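Local coordinates for alpha-n-acetylglucosaminidase family protein (Clostridium perfringens, PDB 4A42) that forms a family 32 carbohydrate-binding module of a family 89 alpha-N-acetylglucosaminidase, carries a bound calcium ion and probably recognises glycans for the enzyme, at residues A[48-51]-A[52-55]; A[37-40]-A[41-44]. One frame throughout, in Å; residues are numbered along the deposited sequence.

Contact 1 of 2, residues A[48-51]-A[52-55]. With CA (calcium ion), chain C.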
ATOM      1  N   ASP A  48     -10.278  -1.629  -5.651  1.00 17.49           N
ATOM      2  CA  ASP A  48     -11.580  -1.916  -6.251  1.00 16.54           C
ATOM      3  C   ASP A  48     -12.286  -3.120  -5.632  1.00 16.19           C
ATOM      4  O   ASP A  48     -13.380  -3.503  -6.070  1.00 18.50           O
ATOM      5  CB  ASP A  48     -11.464  -2.068  -7.771  1.00 18.64           C
ATOM      6  CG  ASP A  48     -10.655  -3.274  -8.181  1.00 17.86           C
ATOM      7  OD1 ASP A  48      -9.986  -3.879  -7.312  1.00 14.57           O
ATOM      8  OD2 ASP A  48     -10.687  -3.616  -9.377  1.00 19.07           O
ATOM      9  N   GLY A  49     -11.673  -3.709  -4.607  1.00 15.81           N
ATOM     10  CA  GLY A  49     -12.284  -4.821  -3.899  1.00 13.27           C
ATOM     11  C   GLY A  49     -12.182  -6.160  -4.607  1.00 14.89           C
ATOM     12  O   GLY A  49     -12.823  -7.121  -4.198  1.00 18.93           O
ATOM     13  N   ASN A  50     -11.379  -6.224  -5.667  1.00 12.38           N
ATOM     14  CA  ASN A  50     -11.223  -7.441  -6.464  1.00 12.65           C
ATOM     15  C   ASN A  50      -9.759  -7.842  -6.458  1.00 10.71           C
ATOM     16  O   ASN A  50      -8.925  -7.146  -7.015  1.00 12.65           O
ATOM     17  CB  ASN A  50     -11.705  -7.174  -7.896  1.00 13.79           C
ATOM     18  CG  ASN A  50     -11.671  -8.416  -8.785  1.00 11.83           C
ATOM     19  OD1 ASN A  50     -10.833  -9.291  -8.619  1.00 13.63           O
ATOM     20  ND2 ASN A  50     -12.604  -8.493  -9.726  1.00 14.20           N
ATOM     21  N   GLU A  51      -9.427  -8.962  -5.839  1.00 11.79           N
ATOM     22  CA  GLU A  51      -8.013  -9.281  -5.633  1.00 11.26           C
ATOM     23  C   GLU A  51      -7.288  -9.664  -6.913  1.00 10.62           C
ATOM     24  O   GLU A  51      -6.058  -9.724  -6.934  1.00 11.51           O
ATOM     25  CB  GLU A  51      -7.848 -10.396  -4.601  1.00 12.43           C
ATOM     26  CG  GLU A  51      -8.144  -9.911  -3.196  1.00 17.77           C
ATOM     27  CD  GLU A  51      -7.916 -10.977  -2.148  1.00 21.38           C
ATOM     28  OE1 GLU A  51      -7.506 -12.108  -2.509  1.00 22.48           O
ATOM     29  OE2 GLU A  51      -8.150 -10.674  -0.964  1.00 25.61           O
ATOM     30  N   ASN A  52      -8.055  -9.947  -7.958  1.00 11.35           N
ATOM     31  CA  ASN A  52      -7.459 -10.327  -9.225  1.00 12.40           C
ATOM     32  C   ASN A  52      -7.313  -9.224 -10.273  1.00 15.70           C
ATOM     33  O   ASN A  52      -6.772  -9.466 -11.322  1.00 16.64           O
ATOM     34  CB  ASN A  52      -8.134 -11.562  -9.815  1.00 13.32           C
ATOM     35  CG  ASN A  52      -7.665 -12.843  -9.162  1.00 16.94           C
ATOM     36  OD1 ASN A  52      -6.517 -12.998  -8.826  1.00 17.06           O
ATOM     37  ND2 ASN A  52      -8.569 -13.763  -8.998  1.00 21.64           N
ATOM     38  N   THR A  53      -7.752  -8.018  -9.955  1.00 14.76           N
ATOM     39  CA  THR A  53      -7.488  -6.885 -10.827  1.00 13.75           C
ATOM     40  C   THR A  53      -6.224  -6.245 -10.260  1.00 13.85           C
ATOM     41  O   THR A  53      -6.186  -5.849  -9.113  1.00 12.03           O
ATOM     42  CB  THR A  53      -8.632  -5.871 -10.862  1.00 15.74           C
ATOM     43  OG1 THR A  53      -8.894  -5.377  -9.553  1.00 15.42           O
ATOM     44  CG2 THR A  53      -9.898  -6.508 -11.456  1.00 18.15           C
ATOM     45  N   LEU A  54      -5.204  -6.158 -11.099  1.00 12.55           N
ATOM     46  CA  LEU A  54      -3.867  -5.810 -10.658  1.00 13.87           C
ATOM     47  C   LEU A  54      -3.337  -4.460 -11.090  1.00 13.90           C
ATOM     48  O   LEU A  54      -3.715  -3.962 -12.128  1.00 15.93           O
ATOM     49  CB  LEU A  54      -2.901  -6.854 -11.173  1.00 14.21           C
ATOM     50  CG  LEU A  54      -3.421  -8.282 -11.166  1.00 13.58           C
ATOM     51  CD1 LEU A  54      -2.402  -9.174 -11.817  1.00 15.72           C
ATOM     52  CD2 LEU A  54      -3.696  -8.736  -9.757  1.00 13.44           C
ATOM     53  N   TRP A  55      -2.451  -3.899 -10.264  1.00 12.63           N
ATOM     54  CA  TRP A  55      -1.646  -2.755 -10.643  1.00 13.38           C
ATOM     55  C   TRP A  55      -0.241  -3.311 -10.867  1.00 11.98           C
ATOM     56  O   TRP A  55       0.341  -3.911  -9.988  1.00 12.35           O
ATOM     57  CB  TRP A  55      -1.649  -1.665  -9.577  1.00 12.78           C
ATOM     58  CG  TRP A  55      -0.598  -0.601  -9.802  1.00 13.74           C
ATOM     59  CD1 TRP A  55      -0.634   0.407 -10.725  1.00 14.59           C
ATOM     60  CD2 TRP A  55       0.635  -0.442  -9.088  1.00 13.81           C
ATOM     61  NE1 TRP A  55       0.501   1.170 -10.629  1.00 15.77           N
ATOM     62  CE2 TRP A  55       1.291   0.675  -9.629  1.00 14.89           C
ATOM     63  CE3 TRP A  55       1.247  -1.139  -8.042  1.00 13.63           C
ATOM     64  CZ2 TRP A  55       2.519   1.109  -9.162  1.00 15.46           C
ATOM     65  CZ3 TRP A  55       2.470  -0.704  -7.586  1.00 14.16           C
ATOM     66  CH2 TRP A  55       3.090   0.408  -8.141  1.00 15.08           C
TER
HETATM   67 CA    CA C1690      -7.866  -5.103  -7.268  1.00 12.32          CA
HETATM   68  O   HOH W   1     -11.362 -11.984  -8.454  1.00 27.37           O
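With chi1 of 66° in D48 and 58° in T53, the carboxylate and the hydroxyl are each tucked between their own backbone N and carbonyl carbon, and the two side chains approach from opposite directions and meet beside a calcium ion. T53 OG1 binds the metal and donates to the syn lone pair of D48 OD2 over only 2.5 Å, while D48 OD1 takes the calcium. The carboxylate is thus held through both oxygens, and OD1 also accepts from N50 N, 3.2 Å away and above the carboxylate plane, in an Asx turn. This metal-binding loop of the F5/8 type C fold continues into a type I beta turn from N50 to T53, closed by T53 N to N50 O at 3.3 Å. N50 O lies 2.3 Å from the calcium ion, so it serves turn and metal together; T53 O is a further ligand, and N45, G142 and E143 complete the site. N50 OD1 accepts from N52 N at 2.9 Å, tilted 20° from the carbonyl plane, and from a water. T53 CG2 packs 3.7 Å from N50 CG, where the two side chains cross at about a right angle.

Contact 2 of 2, residues A[37-40]-A[41-44]; sequences TSNN and SEAN
The N39 amide lies across the end of the E42 side chain, its plane turned 53° from that of the carboxylate, with N39 ND2 2.8 Å from E42 OE2. E42 reaches back to it on an extended chain, CG standing beside its own backbone N (chi1 -66°). Both polar ends have partners on the following part of the same loop: N39 ND2 donates to V56 O, and E42 OE1 accepts from V56 N. The other end of the amide is held by S41, whose OG donates to N39 OD1 at 3.0 Å from above the carbonyl plane. The backbone that carries these side chains coils into a 3-10 turn, with bonds three residues apart: E42 N reaches N39 O at 3.1 Å, and A43 N reaches N40 O at 3.0 Å. A43 turns its methyl toward the preceding residues, where CB comes within 3.2 Å of N40 O, and it is buried while N40 and S41 are exposed. The indole of W55 packs against both N39 and E42. The turn begins shortly after strand 33-36 and lies at the surface of the module, in the long loop that leads to strand 63-69, the antiparallel neighbour of 33-36.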
ATOM      1  N   THR A  37       3.434   5.722  -9.108  1.00 18.85           N
ATOM      2  CA  THR A  37       4.637   6.149  -9.804  1.00 22.12           C
ATOM      3  C   THR A  37       4.656   5.701 -11.256  1.00 21.37           C
ATOM      4  O   THR A  37       5.424   6.218 -12.062  1.00 21.56           O
ATOM      5  CB  THR A  37       5.903   5.630  -9.098  1.00 25.12           C
ATOM      6  OG1 THR A  37       5.805   4.209  -8.925  1.00 27.97           O
ATOM      7  CG2 THR A  37       6.041   6.291  -7.744  1.00 26.35           C
ATOM      8  N   SER A  38       3.816   4.729 -11.583  1.00 21.27           N
ATOM      9  CA  SER A  38       3.689   4.284 -12.964  1.00 23.67           C
ATOM     10  C   SER A  38       2.379   3.563 -13.197  1.00 23.94           C
ATOM     11  O   SER A  38       1.730   3.106 -12.251  1.00 23.82           O
ATOM     12  CB  SER A  38       4.856   3.380 -13.364  1.00 27.27           C
ATOM     13  OG  SER A  38       4.687   2.084 -12.852  1.00 28.51           O
ATOM     14  N   ASN A  39       2.017   3.461 -14.473  1.00 25.58           N
ATOM     15  CA  ASN A  39       0.802   2.774 -14.889  0.53 24.95           C
ATOM     16  C   ASN A  39      -0.449   3.257 -14.168  1.00 23.74           C
ATOM     17  O   ASN A  39      -1.160   2.464 -13.530  1.00 27.08           O
ATOM     18  CB  ASN A  39       0.953   1.263 -14.729  0.53 24.19           C
ATOM     19  CG  ASN A  39       0.343   0.504 -15.879  0.53 24.06           C
ATOM     20  OD1 ASN A  39      -0.347   1.087 -16.715  0.53 22.85           O
ATOM     21  ND2 ASN A  39       0.589  -0.801 -15.932  0.53 24.46           N
ATOM     22  N   ASN A  40      -0.709   4.546 -14.283  1.00 25.75           N
ATOM     23  CA  ASN A  40      -1.845   5.171 -13.661  1.00 25.70           C
ATOM     24  C   ASN A  40      -3.167   4.552 -14.113  1.00 27.88           C
ATOM     25  O   ASN A  40      -4.138   4.592 -13.374  1.00 27.25           O
ATOM     26  CB  ASN A  40      -1.810   6.671 -13.971  1.00 28.75           C
ATOM     27  CG  ASN A  40      -2.892   7.430 -13.267  1.00 31.09           C
ATOM     28  OD1 ASN A  40      -2.888   7.549 -12.043  1.00 34.11           O
ATOM     29  ND2 ASN A  40      -3.833   7.953 -14.032  1.00 33.15           N
ATOM     30  N   SER A  41      -3.184   3.989 -15.324  1.00 31.65           N
ATOM     31  CA  SER A  41      -4.386   3.380 -15.899  1.00 33.31           C
ATOM     32  C   SER A  41      -4.905   2.230 -15.044  1.00 31.59           C
ATOM     33  O   SER A  41      -6.080   1.880 -15.111  1.00 34.05           O
ATOM     34  CB  SER A  41      -4.115   2.865 -17.318  1.00 34.30           C
ATOM     35  OG  SER A  41      -3.144   1.827 -17.319  1.00 37.03           O
ATOM     36  N   GLU A  42      -4.022   1.658 -14.232  1.00 28.34           N
ATOM     37  CA  GLU A  42      -4.358   0.490 -13.421  1.00 24.96           C
ATOM     38  C   GLU A  42      -4.430   0.848 -11.943  1.00 22.88           C
ATOM     39  O   GLU A  42      -4.621  -0.019 -11.091  1.00 23.89           O
ATOM     40  CB  GLU A  42      -3.312  -0.609 -13.626  1.00 25.25           C
ATOM     41  CG  GLU A  42      -3.296  -1.201 -15.026  1.00 28.44           C
ATOM     42  CD  GLU A  42      -2.071  -2.055 -15.289  1.00 31.55           C
ATOM     43  OE1 GLU A  42      -1.436  -2.509 -14.319  1.00 31.70           O
ATOM     44  OE2 GLU A  42      -1.734  -2.272 -16.469  1.00 35.58           O
ATOM     45  N   ALA A  43      -4.263   2.130 -11.636  1.00 25.09           N
ATOM     46  CA  ALA A  43      -4.207   2.581 -10.253  1.00 23.88           C
ATOM     47  C   ALA A  43      -5.438   2.226  -9.411  1.00 23.83           C
ATOM     48  O   ALA A  43      -5.309   1.851  -8.245  1.00 25.26           O
ATOM     49  CB  ALA A  43      -3.915   4.081 -10.189  1.00 25.36           C
ATOM     50  N   ASN A  44      -6.632   2.342  -9.980  1.00 23.60           N
ATOM     51  CA  ASN A  44      -7.820   2.054  -9.199  0.54 23.23           C
ATOM     52  C   ASN A  44      -7.982   0.565  -8.925  1.00 20.41           C
ATOM     53  O   ASN A  44      -8.758   0.171  -8.063  1.00 21.68           O
ATOM     54  CB  ASN A  44      -9.058   2.664  -9.843  0.54 26.18           C
ATOM     55  CG  ASN A  44      -9.091   4.166  -9.684  0.54 29.06           C
ATOM     56  OD1 ASN A  44      -8.657   4.699  -8.658  0.54 30.31           O
ATOM     57  ND2 ASN A  44      -9.584   4.859 -10.700  0.54 30.86           N
TER

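Both contacts belong to the single long connection between strands 33-36 and 63-69, with the 3-10 turn of contact 2 coming first and the calcium-binding loop of contact 1 following in series. Their centres are 12 Å apart, and each lies about 13 Å from the centre of the chain. W55, at the end of contact 1, joins them: its NE1 is 2.8 Å from S38 O, a probable hydrogen bond, and its backbone pairs with I141 in strand 141-148. That strand also supplies G142 and E143 to the calcium ion, so the metal ties the connection to the other sheet of this F5/8 type C fold.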